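Nitrilotriacetate monooxygenase (Burkholderia pseudomallei, PDB 3SDO) probably acts as an FMN-dependent monooxygenase of the NtaA/SnaA/DszA family, using molecular oxygen to oxidise an organic substrate. Local coordinates at residues 306-311 and 328-333; 316-322 and 349-354; 53-57 and 431-435; 10-15 and 392-397. All blocks are in the same frame, centred on the assembly; numbering follows the deposited sequence.

Contact 1: residues 306-311 and 328-333; sequences HFFQQH and LGSDGF
A type I' beta turn, Phe-308 to His-311, follows the end of helix 297-307; Gln-309 and Gln-310 have positive phi (52° and 62°), and His-311 N bonds to Phe-308 O at 3.1 Å. Residues 328-330 run extended alongside, the nearest CA atoms being Phe-308 and Ser-330, 4.8 Å; an inverse gamma turn centred on Asp-331, then Gly-332 at positive phi (77°), lead to Phe-333, the N-cap of helix 334-346, so one helix end packs against the lead-in to the next. Ser-330 (t) donates from OG to Phe-307 O at 2.8 Å and accepts a weak bond from Phe-333 N at 3.1 Å. A water donates to His-306 O (2.7 Å) and Asp-331 OD2 (3.0 Å) and accepts from Gln-309 N (2.8 Å) and Asp-331 N (3.0 Å). Gln-309 NE2 adds a weak bond to Asp-331 OD1 at 3.3 Å. Gly-329 O is buried without a polar partner. Phe-307 (m) points its ring edge at the face of Phe-333 (m), centroids 5.4 Å apart, planes at 86°; His-306 (t) completes the aromatic cluster. His-311 NE2 and Tyr-316 OH are hydrogen-bonded, and Leu-328 CD1 makes a CH-pi contact over the face of the His-311 ring, 3.5 Å from its centroid.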
# COMPACT_ATOMS: atom_id res chain seq x y z
N HIS A 306 -24.95 16.83 -21.44
CA HIS A 306 -23.99 17.67 -20.71
C HIS A 306 -23.52 18.91 -21.51
O HIS A 306 -23.33 20.00 -20.95
CB HIS A 306 -22.79 16.77 -20.30
CG HIS A 306 -21.61 17.49 -19.73
ND1 HIS A 306 -21.64 18.14 -18.52
CD2 HIS A 306 -20.35 17.64 -20.20
CE1 HIS A 306 -20.46 18.68 -18.27
NE2 HIS A 306 -19.65 18.39 -19.28
N PHE A 307 -23.32 18.74 -22.80
CA PHE A 307 -22.79 19.80 -23.63
C PHE A 307 -23.85 20.76 -24.12
O PHE A 307 -23.52 21.85 -24.59
CB PHE A 307 -22.00 19.20 -24.79
CG PHE A 307 -20.77 18.44 -24.35
CD1 PHE A 307 -19.76 19.07 -23.65
CD2 PHE A 307 -20.63 17.09 -24.63
CE1 PHE A 307 -18.62 18.37 -23.24
CE2 PHE A 307 -19.50 16.37 -24.21
CZ PHE A 307 -18.49 17.02 -23.52
N PHE A 308 -25.12 20.38 -24.02
CA PHE A 308 -26.23 21.18 -24.53
C PHE A 308 -27.21 21.61 -23.43
O PHE A 308 -28.42 21.55 -23.61
CB PHE A 308 -26.97 20.39 -25.62
CG PHE A 308 -26.19 20.22 -26.89
CD1 PHE A 308 -26.27 21.18 -27.89
CD2 PHE A 308 -25.40 19.11 -27.09
CE1 PHE A 308 -25.57 21.03 -29.07
CE2 PHE A 308 -24.71 18.93 -28.27
CZ PHE A 308 -24.79 19.90 -29.27
N GLN A 309 -26.67 22.06 -22.30
CA GLN A 309 -27.48 22.57 -21.19
C GLN A 309 -28.59 21.59 -20.76
O GLN A 309 -29.74 21.99 -20.52
CB GLN A 309 -28.07 23.95 -21.55
CG GLN A 309 -27.00 24.99 -21.91
CD GLN A 309 -27.55 26.40 -22.08
OE1 GLN A 309 -28.37 26.66 -22.97
NE2 GLN A 309 -27.03 27.33 -21.28
N GLN A 310 -28.23 20.31 -20.66
CA GLN A 310 -29.12 19.23 -20.24
C GLN A 310 -30.33 18.99 -21.13
O GLN A 310 -31.38 18.52 -20.68
CB GLN A 310 -29.58 19.39 -18.79
CG GLN A 310 -28.41 19.32 -17.81
CD GLN A 310 -28.13 20.64 -17.16
OE1 GLN A 310 -27.55 21.55 -17.78
NE2 GLN A 310 -28.55 20.77 -15.90
N HIS A 311 -30.15 19.23 -22.42
CA HIS A 311 -31.17 18.88 -23.40
C HIS A 311 -31.48 17.39 -23.33
O HIS A 311 -30.57 16.57 -23.17
CB HIS A 311 -30.71 19.27 -24.80
CG HIS A 311 -31.76 19.12 -25.84
ND1 HIS A 311 -32.78 20.04 -26.01
CD2 HIS A 311 -31.96 18.17 -26.78
CE1 HIS A 311 -33.56 19.65 -27.00
NE2 HIS A 311 -33.08 18.52 -27.49
N LEU A 328 -29.98 25.62 -29.53
CA LEU A 328 -29.60 25.34 -28.14
C LEU A 328 -28.25 25.95 -27.78
O LEU A 328 -27.32 25.93 -28.58
CB LEU A 328 -29.54 23.82 -27.88
CG LEU A 328 -30.81 23.00 -28.07
CD1 LEU A 328 -30.46 21.50 -27.89
CD2 LEU A 328 -31.95 23.46 -27.13
N GLY A 329 -28.15 26.47 -26.57
CA GLY A 329 -26.88 26.97 -26.03
C GLY A 329 -26.05 25.87 -25.38
O GLY A 329 -26.37 24.69 -25.49
N SER A 330 -24.98 26.29 -24.69
CA SER A 330 -24.08 25.39 -23.98
C SER A 330 -23.52 26.11 -22.73
O SER A 330 -23.42 27.36 -22.71
CB SER A 330 -22.95 24.95 -24.92
OG SER A 330 -22.00 24.12 -24.26
N ASP A 331 -23.17 25.34 -21.71
CA ASP A 331 -22.58 25.89 -20.49
C ASP A 331 -21.06 26.03 -20.64
O ASP A 331 -20.29 25.33 -19.97
CB ASP A 331 -22.93 25.00 -19.28
CG ASP A 331 -24.43 24.94 -18.99
OD1 ASP A 331 -25.06 26.02 -18.94
OD2 ASP A 331 -24.99 23.83 -18.83
N GLY A 332 -20.62 26.93 -21.52
CA GLY A 332 -19.20 27.16 -21.75
C GLY A 332 -18.50 26.12 -22.62
O GLY A 332 -17.28 26.17 -22.79
N PHE A 333 -19.26 25.18 -23.19
CA PHE A 333 -18.68 24.18 -24.08
C PHE A 333 -19.04 24.46 -25.54
O PHE A 333 -19.10 23.53 -26.33
CB PHE A 333 -19.15 22.77 -23.70
CG PHE A 333 -18.95 22.42 -22.25
CD1 PHE A 333 -17.68 22.15 -21.76
CD2 PHE A 333 -20.03 22.32 -21.39
CE1 PHE A 333 -17.48 21.82 -20.42
CE2 PHE A 333 -19.85 21.99 -20.04
CZ PHE A 333 -18.56 21.74 -19.56
O HOH W 1 -24.04 22.53 -21.31

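Contact 2: residues 316-322 and 349-354; sequences YPLDGPF and LTLREV
Residues 316-322 form an irregular loop with a type I turn from Pro-317 to Gly-320, closed by Gly-320 N to Pro-317 O at 3.2 Å. The loop runs past the start of helix 351-363, with Leu-318 CA 4.9 Å from Arg-352 CA and Pro-321 CA 4.2 Å from Thr-350 CA, the latter a single beta bridge.

Three backbone hydrogen bonds join the segments: Arg-352 N to Leu-318 O (2.8 Å), Leu-351 N to Gly-320 O (3.0 Å) and Phe-322 N to Leu-349 O (3.2 Å). The first two use amides of the first helical turn, which have no helical carbonyl to pair with.

The charged link is a two-pronged salt bridge. Arg-352 (chi1 t, chi2 t, chi3 m) donates from NE to Asp-319 OD1 and from NH2 to Asp-319 OD2, each at 2.9 Å, and Leu-318 CB lies over one face of the guanidinium. A water bridges Asp-319 OD1 (2.7 Å) and Thr-350 OG1 (2.6 Å).

Apolar packing centres on Leu-351 (t, p): its CD1 is 3.8 Å from Phe-322 CD1 and its CD2 3.7 Å from Tyr-316 CB. Phe-322 (t) also puts CE1 3.6 Å from Val-354 CG1. Leu-301 and Leu-304 of helix 297-307 back Leu-351.

Thr-350 (p) is the N-cap: Glu-353 N bonds to Thr-350 OG1 at 3.2 Å and Thr-350 N to Glu-353 OE1 at 3.0 Å, a classic capping box.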
# COMPACT_ATOMS: atom_id res chain seq x y z
N TYR A 316 -35.62 11.74 -29.21
CA TYR A 316 -35.38 11.57 -30.64
C TYR A 316 -35.15 10.13 -31.02
O TYR A 316 -34.63 9.35 -30.22
CB TYR A 316 -34.17 12.39 -31.09
CG TYR A 316 -34.25 13.84 -30.71
CD1 TYR A 316 -35.14 14.70 -31.33
CD2 TYR A 316 -33.44 14.35 -29.71
CE1 TYR A 316 -35.22 16.02 -30.97
CE2 TYR A 316 -33.49 15.68 -29.36
CZ TYR A 316 -34.40 16.50 -29.98
OH TYR A 316 -34.46 17.82 -29.60
N PRO A 317 -35.52 9.75 -32.25
CA PRO A 317 -35.16 8.39 -32.69
C PRO A 317 -33.64 8.22 -32.79
O PRO A 317 -32.98 9.04 -33.40
CB PRO A 317 -35.81 8.27 -34.06
CG PRO A 317 -36.01 9.67 -34.51
CD PRO A 317 -36.27 10.47 -33.29
N LEU A 318 -33.11 7.16 -32.18
CA LEU A 318 -31.66 6.92 -32.14
C LEU A 318 -31.05 6.82 -33.52
O LEU A 318 -29.97 7.35 -33.78
CB LEU A 318 -31.33 5.66 -31.33
CG LEU A 318 -31.26 5.89 -29.82
CD1 LEU A 318 -31.22 4.59 -29.03
CD2 LEU A 318 -30.03 6.75 -29.50
N ASP A 319 -31.76 6.15 -34.43
CA ASP A 319 -31.24 5.86 -35.75
C ASP A 319 -31.79 6.83 -36.78
O ASP A 319 -31.59 6.64 -37.98
CB ASP A 319 -31.49 4.39 -36.10
CG ASP A 319 -30.76 3.45 -35.15
OD1 ASP A 319 -29.53 3.60 -35.01
OD2 ASP A 319 -31.41 2.59 -34.51
N GLY A 320 -32.45 7.90 -36.33
CA GLY A 320 -32.78 9.01 -37.21
C GLY A 320 -31.60 9.97 -37.30
O GLY A 320 -30.63 9.82 -36.57
N PRO A 321 -31.68 10.97 -38.19
CA PRO A 321 -30.62 11.98 -38.30
C PRO A 321 -30.38 12.68 -36.97
O PRO A 321 -31.28 12.77 -36.15
CB PRO A 321 -31.17 12.97 -39.34
CG PRO A 321 -32.66 12.74 -39.36
CD PRO A 321 -32.80 11.25 -39.11
N PHE A 322 -29.15 13.15 -36.75
CA PHE A 322 -28.87 13.97 -35.57
C PHE A 322 -29.74 15.20 -35.72
O PHE A 322 -29.75 15.80 -36.80
CB PHE A 322 -27.41 14.37 -35.52
CG PHE A 322 -27.06 15.19 -34.31
CD1 PHE A 322 -26.87 14.58 -33.09
CD2 PHE A 322 -26.90 16.56 -34.41
CE1 PHE A 322 -26.55 15.33 -31.97
CE2 PHE A 322 -26.57 17.32 -33.29
CZ PHE A 322 -26.38 16.70 -32.06
N LEU A 349 -24.50 11.64 -40.10
CA LEU A 349 -24.57 10.79 -38.91
C LEU A 349 -25.95 10.78 -38.25
O LEU A 349 -26.65 11.79 -38.21
CB LEU A 349 -23.52 11.20 -37.87
CG LEU A 349 -22.06 11.13 -38.32
CD1 LEU A 349 -21.11 11.36 -37.15
CD2 LEU A 349 -21.75 9.78 -39.00
N THR A 350 -26.31 9.62 -37.72
CA THR A 350 -27.52 9.47 -36.92
C THR A 350 -27.21 9.97 -35.51
O THR A 350 -26.05 10.21 -35.16
CB THR A 350 -27.96 8.00 -36.88
OG1 THR A 350 -26.93 7.21 -36.26
CG2 THR A 350 -28.24 7.48 -38.31
N LEU A 351 -28.25 10.12 -34.69
CA LEU A 351 -28.09 10.52 -33.30
C LEU A 351 -27.24 9.49 -32.54
O LEU A 351 -26.41 9.87 -31.73
CB LEU A 351 -29.44 10.66 -32.61
CG LEU A 351 -29.39 10.87 -31.09
CD1 LEU A 351 -28.49 12.04 -30.71
CD2 LEU A 351 -30.82 11.04 -30.51
N ARG A 352 -27.48 8.21 -32.80
CA ARG A 352 -26.72 7.13 -32.16
C ARG A 352 -25.24 7.27 -32.52
O ARG A 352 -24.39 7.23 -31.65
CB ARG A 352 -27.23 5.75 -32.57
CG ARG A 352 -26.68 4.62 -31.70
CD ARG A 352 -26.86 3.24 -32.33
NE ARG A 352 -28.28 2.90 -32.49
CZ ARG A 352 -29.04 2.28 -31.58
NH1 ARG A 352 -28.55 1.92 -30.40
NH2 ARG A 352 -30.31 2.03 -31.86
N GLU A 353 -24.94 7.48 -33.80
CA GLU A 353 -23.54 7.58 -34.27
C GLU A 353 -22.87 8.81 -33.67
O GLU A 353 -21.73 8.75 -33.25
CB GLU A 353 -23.46 7.62 -35.80
CG GLU A 353 -23.79 6.30 -36.46
CD GLU A 353 -23.98 6.40 -37.98
OE1 GLU A 353 -24.40 7.47 -38.48
OE2 GLU A 353 -23.74 5.38 -38.67
N VAL A 354 -23.60 9.93 -33.60
CA VAL A 354 -23.04 11.12 -32.94
C VAL A 354 -22.77 10.86 -31.47
O VAL A 354 -21.69 11.18 -30.99
CB VAL A 354 -23.93 12.37 -33.06
CG1 VAL A 354 -23.43 13.45 -32.12
CG2 VAL A 354 -23.96 12.86 -34.50
O HOH W 2 -27.39 4.64 -36.19

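Contact 3: residues 53-57 and 431-435; sequences GIAFA and LRDHL
Gly-53, at positive phi (87°), ends helix 39-51 in a Schellman motif; the chain then turns through Ile-54 and Ala-55 and enters strand 56-59 with Phe-56 extended (-151/151). Against this entry lies the short helix 431-435, the nearest CA atoms being those of Ala-55 and His-434, 6.0 Å apart. Leu-431, His-434 and Leu-435, spaced as one helical face, do the touching. Ala-55 CB meets Leu-435 CD2 at 4.0 Å and His-434 CB at 4.1 Å. Phe-56 (chi1 p) has its CB 4.0 Å from Leu-431 CD1 (Leu-431 is t, p) and its CD1 4.3 Å from Leu-435 CD2 (Leu-435 is m, t). Leu-431 also touches Val-96 and Val-215, so the helix packs at the N-terminal ends of several strands of the TIM barrel; the Phe-56 ring meets Phe-217 in the interior. His-434 (m) brings CD2 to 3.5 Å from Ala-55 O, while its NE2 bonds to Lys-92 O. With no hydrogen bond between the two segments, the small buried interface holds by apolar fit, and the helix takes its polar ties from elsewhere.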
# COMPACT_ATOMS: atom_id res chain seq x y z
N GLY A 53 6.69 -11.35 -20.74
CA GLY A 53 7.85 -10.46 -20.76
C GLY A 53 7.55 -8.97 -20.68
O GLY A 53 8.42 -8.14 -20.96
N ILE A 54 6.33 -8.62 -20.27
CA ILE A 54 6.00 -7.23 -20.00
C ILE A 54 6.81 -6.76 -18.78
O ILE A 54 6.91 -7.45 -17.78
CB ILE A 54 4.46 -7.03 -19.87
CG1 ILE A 54 3.81 -7.25 -21.22
CG2 ILE A 54 4.11 -5.63 -19.36
CD1 ILE A 54 2.27 -7.19 -21.23
N ALA A 55 7.41 -5.59 -18.88
CA ALA A 55 8.42 -5.14 -17.89
C ALA A 55 7.84 -4.73 -16.54
O ALA A 55 8.49 -4.90 -15.50
CB ALA A 55 9.20 -3.97 -18.46
N PHE A 56 6.67 -4.11 -16.53
CA PHE A 56 6.08 -3.64 -15.26
C PHE A 56 4.56 -3.62 -15.30
O PHE A 56 3.97 -3.50 -16.38
CB PHE A 56 6.66 -2.27 -14.82
CG PHE A 56 6.39 -1.16 -15.77
CD1 PHE A 56 7.20 -0.98 -16.86
CD2 PHE A 56 5.30 -0.30 -15.59
CE1 PHE A 56 6.95 0.05 -17.77
CE2 PHE A 56 5.04 0.71 -16.49
CZ PHE A 56 5.86 0.88 -17.58
N ALA A 57 3.95 -3.81 -14.13
CA ALA A 57 2.54 -3.54 -13.90
C ALA A 57 2.45 -2.17 -13.24
O ALA A 57 3.25 -1.86 -12.34
CB ALA A 57 1.92 -4.64 -12.98
N LEU A 431 13.68 -3.83 -11.82
CA LEU A 431 12.98 -2.96 -12.74
C LEU A 431 13.96 -2.12 -13.60
O LEU A 431 13.82 -2.07 -14.81
CB LEU A 431 11.98 -2.05 -12.03
CG LEU A 431 11.11 -1.18 -12.98
CD1 LEU A 431 10.56 -2.03 -14.15
CD2 LEU A 431 9.96 -0.49 -12.17
N ARG A 432 14.95 -1.49 -12.97
CA ARG A 432 16.03 -0.82 -13.73
C ARG A 432 16.64 -1.75 -14.81
O ARG A 432 16.75 -1.37 -15.98
CB ARG A 432 17.10 -0.26 -12.79
CG ARG A 432 16.58 0.94 -11.98
CD ARG A 432 17.66 1.62 -11.12
NE ARG A 432 16.99 2.55 -10.23
CZ ARG A 432 16.63 3.78 -10.56
NH1 ARG A 432 16.96 4.29 -11.74
NH2 ARG A 432 15.95 4.52 -9.70
N ASP A 433 17.00 -2.97 -14.43
CA ASP A 433 17.53 -3.96 -15.39
C ASP A 433 16.61 -4.18 -16.60
O ASP A 433 17.09 -4.21 -17.76
CB ASP A 433 17.71 -5.33 -14.74
CG ASP A 433 18.82 -5.40 -13.72
OD1 ASP A 433 19.76 -4.56 -13.72
OD2 ASP A 433 18.76 -6.37 -12.92
N HIS A 434 15.32 -4.36 -16.35
CA HIS A 434 14.35 -4.58 -17.42
C HIS A 434 14.33 -3.40 -18.38
O HIS A 434 14.23 -3.57 -19.59
CB HIS A 434 12.91 -4.72 -16.91
CG HIS A 434 12.69 -5.87 -15.99
ND1 HIS A 434 13.53 -6.97 -15.95
CD2 HIS A 434 11.71 -6.10 -15.07
CE1 HIS A 434 13.09 -7.80 -15.01
NE2 HIS A 434 11.98 -7.31 -14.49
N LEU A 435 14.36 -2.19 -17.81
CA LEU A 435 14.23 -0.97 -18.59
C LEU A 435 15.57 -0.50 -19.17
O LEU A 435 15.60 0.48 -19.90
CB LEU A 435 13.59 0.16 -17.76
CG LEU A 435 12.18 -0.11 -17.21
CD1 LEU A 435 11.65 1.09 -16.41
CD2 LEU A 435 11.20 -0.53 -18.34

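Contact 4: residues 10-15 and 392-397; sequences IHFGVL and DGFMLG
Asp-392 precedes the strand and turns its carboxylate away, to Tyr-250, Lys-254 and the backbone of Val-269; its O lies 3.5 Å from His-11 CD2, at the edge of that ring. Gly-393, nearly fully extended (176/-178), brings its CA within 2.9 Å of His-11 O, where a side chain would clash. Phe-394 (m) uses both its N and its O, bonding to the two residues that flank Phe-12: its N donates to His-11 O at 2.9 Å and its O accepts from Gly-13 N at 3.0 Å. Its ring packs CD2 against Ile-10 CG2 (3.6 Å) and Phe-12 CE1 (3.8 Å), beneath helix 375-387. These are parallel neighbours, strands 11-15 and 393-396, with axes 4.5 Å apart at 14°: the first and last strands of the TIM barrel, joined to close it. Met-395 (t, p, p), paired with Gly-13 (CA-CA 4.8 Å), points to the barrel interior, the side left clear by Gly-13, and touches Phe-56. Leu-396 (m, t) returns to the helix-covered face, CD1 3.8 Å from Phe-12 CD1 (Phe-12 is m); its N donates to Gly-13 O at 2.8 Å and its O accepts from Leu-15 N at 2.9 Å. A water donates to Leu-396 O (3.1 Å) and Leu-15 O (2.7 Å). Gly-397 CA lies 4.3 Å from Leu-15 CB.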
# COMPACT_ATOMS: atom_id res chain seq x y z
N ILE A 10 11.17 -3.17 -27.80
CA ILE A 10 10.19 -2.21 -27.35
C ILE A 10 9.75 -2.58 -25.94
O ILE A 10 9.27 -3.69 -25.70
CB ILE A 10 8.98 -2.16 -28.30
CG1 ILE A 10 9.47 -1.74 -29.70
CG2 ILE A 10 7.86 -1.24 -27.74
CD1 ILE A 10 8.39 -1.80 -30.78
N HIS A 11 9.99 -1.68 -24.97
CA HIS A 11 9.57 -1.93 -23.59
C HIS A 11 8.05 -1.80 -23.45
O HIS A 11 7.44 -0.95 -24.09
CB HIS A 11 10.24 -0.94 -22.62
CG HIS A 11 11.74 -0.92 -22.67
ND1 HIS A 11 12.52 -1.83 -21.98
CD2 HIS A 11 12.60 -0.08 -23.31
CE1 HIS A 11 13.80 -1.56 -22.21
NE2 HIS A 11 13.88 -0.51 -23.01
N PHE A 12 7.44 -2.61 -22.59
CA PHE A 12 6.02 -2.47 -22.27
C PHE A 12 5.77 -2.46 -20.80
O PHE A 12 6.39 -3.20 -20.02
CB PHE A 12 5.22 -3.61 -22.87
CG PHE A 12 5.13 -3.55 -24.37
CD1 PHE A 12 4.12 -2.85 -24.97
CD2 PHE A 12 6.07 -4.17 -25.15
CE1 PHE A 12 4.04 -2.77 -26.36
CE2 PHE A 12 6.00 -4.12 -26.51
CZ PHE A 12 4.97 -3.40 -27.13
N GLY A 13 4.80 -1.64 -20.42
CA GLY A 13 4.17 -1.71 -19.10
C GLY A 13 2.69 -1.98 -19.29
O GLY A 13 2.15 -1.71 -20.36
N VAL A 14 2.02 -2.49 -18.27
CA VAL A 14 0.57 -2.66 -18.33
C VAL A 14 -0.11 -1.95 -17.16
O VAL A 14 0.21 -2.19 -15.98
CB VAL A 14 0.15 -4.16 -18.45
CG1 VAL A 14 0.66 -4.98 -17.27
CG2 VAL A 14 -1.31 -4.30 -18.60
N LEU A 15 -1.00 -1.03 -17.52
CA LEU A 15 -1.91 -0.39 -16.59
C LEU A 15 -2.97 -1.41 -16.23
O LEU A 15 -3.76 -1.81 -17.08
CB LEU A 15 -2.58 0.83 -17.23
CG LEU A 15 -3.81 1.39 -16.46
CD1 LEU A 15 -3.37 1.92 -15.10
CD2 LEU A 15 -4.62 2.46 -17.24
N ASP A 392 9.74 5.06 -26.65
CA ASP A 392 10.79 4.08 -26.32
C ASP A 392 10.15 2.75 -25.91
O ASP A 392 10.82 1.73 -25.70
CB ASP A 392 11.64 4.57 -25.15
CG ASP A 392 12.41 5.83 -25.47
OD1 ASP A 392 12.92 5.92 -26.60
OD2 ASP A 392 12.50 6.74 -24.60
N GLY A 393 8.84 2.79 -25.74
CA GLY A 393 8.04 1.70 -25.22
C GLY A 393 6.63 2.20 -25.09
O GLY A 393 6.35 3.35 -25.46
N PHE A 394 5.73 1.35 -24.59
CA PHE A 394 4.33 1.73 -24.46
C PHE A 394 3.73 1.34 -23.12
O PHE A 394 4.06 0.30 -22.56
CB PHE A 394 3.49 1.08 -25.55
CG PHE A 394 3.90 1.48 -26.93
CD1 PHE A 394 3.43 2.65 -27.48
CD2 PHE A 394 4.77 0.69 -27.67
CE1 PHE A 394 3.82 3.05 -28.77
CE2 PHE A 394 5.17 1.09 -28.93
CZ PHE A 394 4.67 2.27 -29.49
N MET A 395 2.84 2.18 -22.62
CA MET A 395 1.99 1.85 -21.48
C MET A 395 0.67 1.29 -22.01
O MET A 395 -0.12 2.04 -22.60
CB MET A 395 1.75 3.11 -20.65
CG MET A 395 1.02 2.89 -19.33
SD MET A 395 2.10 2.29 -18.00
CE MET A 395 3.16 3.73 -17.65
N LEU A 396 0.42 0.01 -21.81
CA LEU A 396 -0.80 -0.63 -22.31
C LEU A 396 -1.95 -0.32 -21.37
O LEU A 396 -1.91 -0.68 -20.20
CB LEU A 396 -0.61 -2.13 -22.43
CG LEU A 396 0.54 -2.54 -23.34
CD1 LEU A 396 1.01 -3.95 -22.99
CD2 LEU A 396 0.11 -2.42 -24.81
N GLY A 397 -2.95 0.39 -21.91
CA GLY A 397 -4.18 0.71 -21.20
C GLY A 397 -5.32 0.07 -21.94
O GLY A 397 -6.00 0.74 -22.72
O HOH W 3 -4.32 -2.51 -19.63

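How the contacts relate
Contacts 3 and 4 belong to the barrel core, their centres 10 Å apart, and share a sheet: strands 56-59 and 11-15 are neighbours, tied by Ala-55 N to Phe-12 O (2.8 Å). Contact 4 joins strands by backbone hydrogen bonds; contact 3 sets a helix against a strand entry mainly by apolar packing, with no hydrogen bond across it. Contacts 1 and 2 lie some 37 to 46 Å from them, centre to centre, in the mainly helical excursion between strands 268-277 and 393-396. Contact 1 is partly buried and contact 2 lies at the surface; both use water and hydrogen bonds besides apolar packing, contact 2 adding a salt bridge, contact 1 an aromatic cluster. Their segments alternate along the chain.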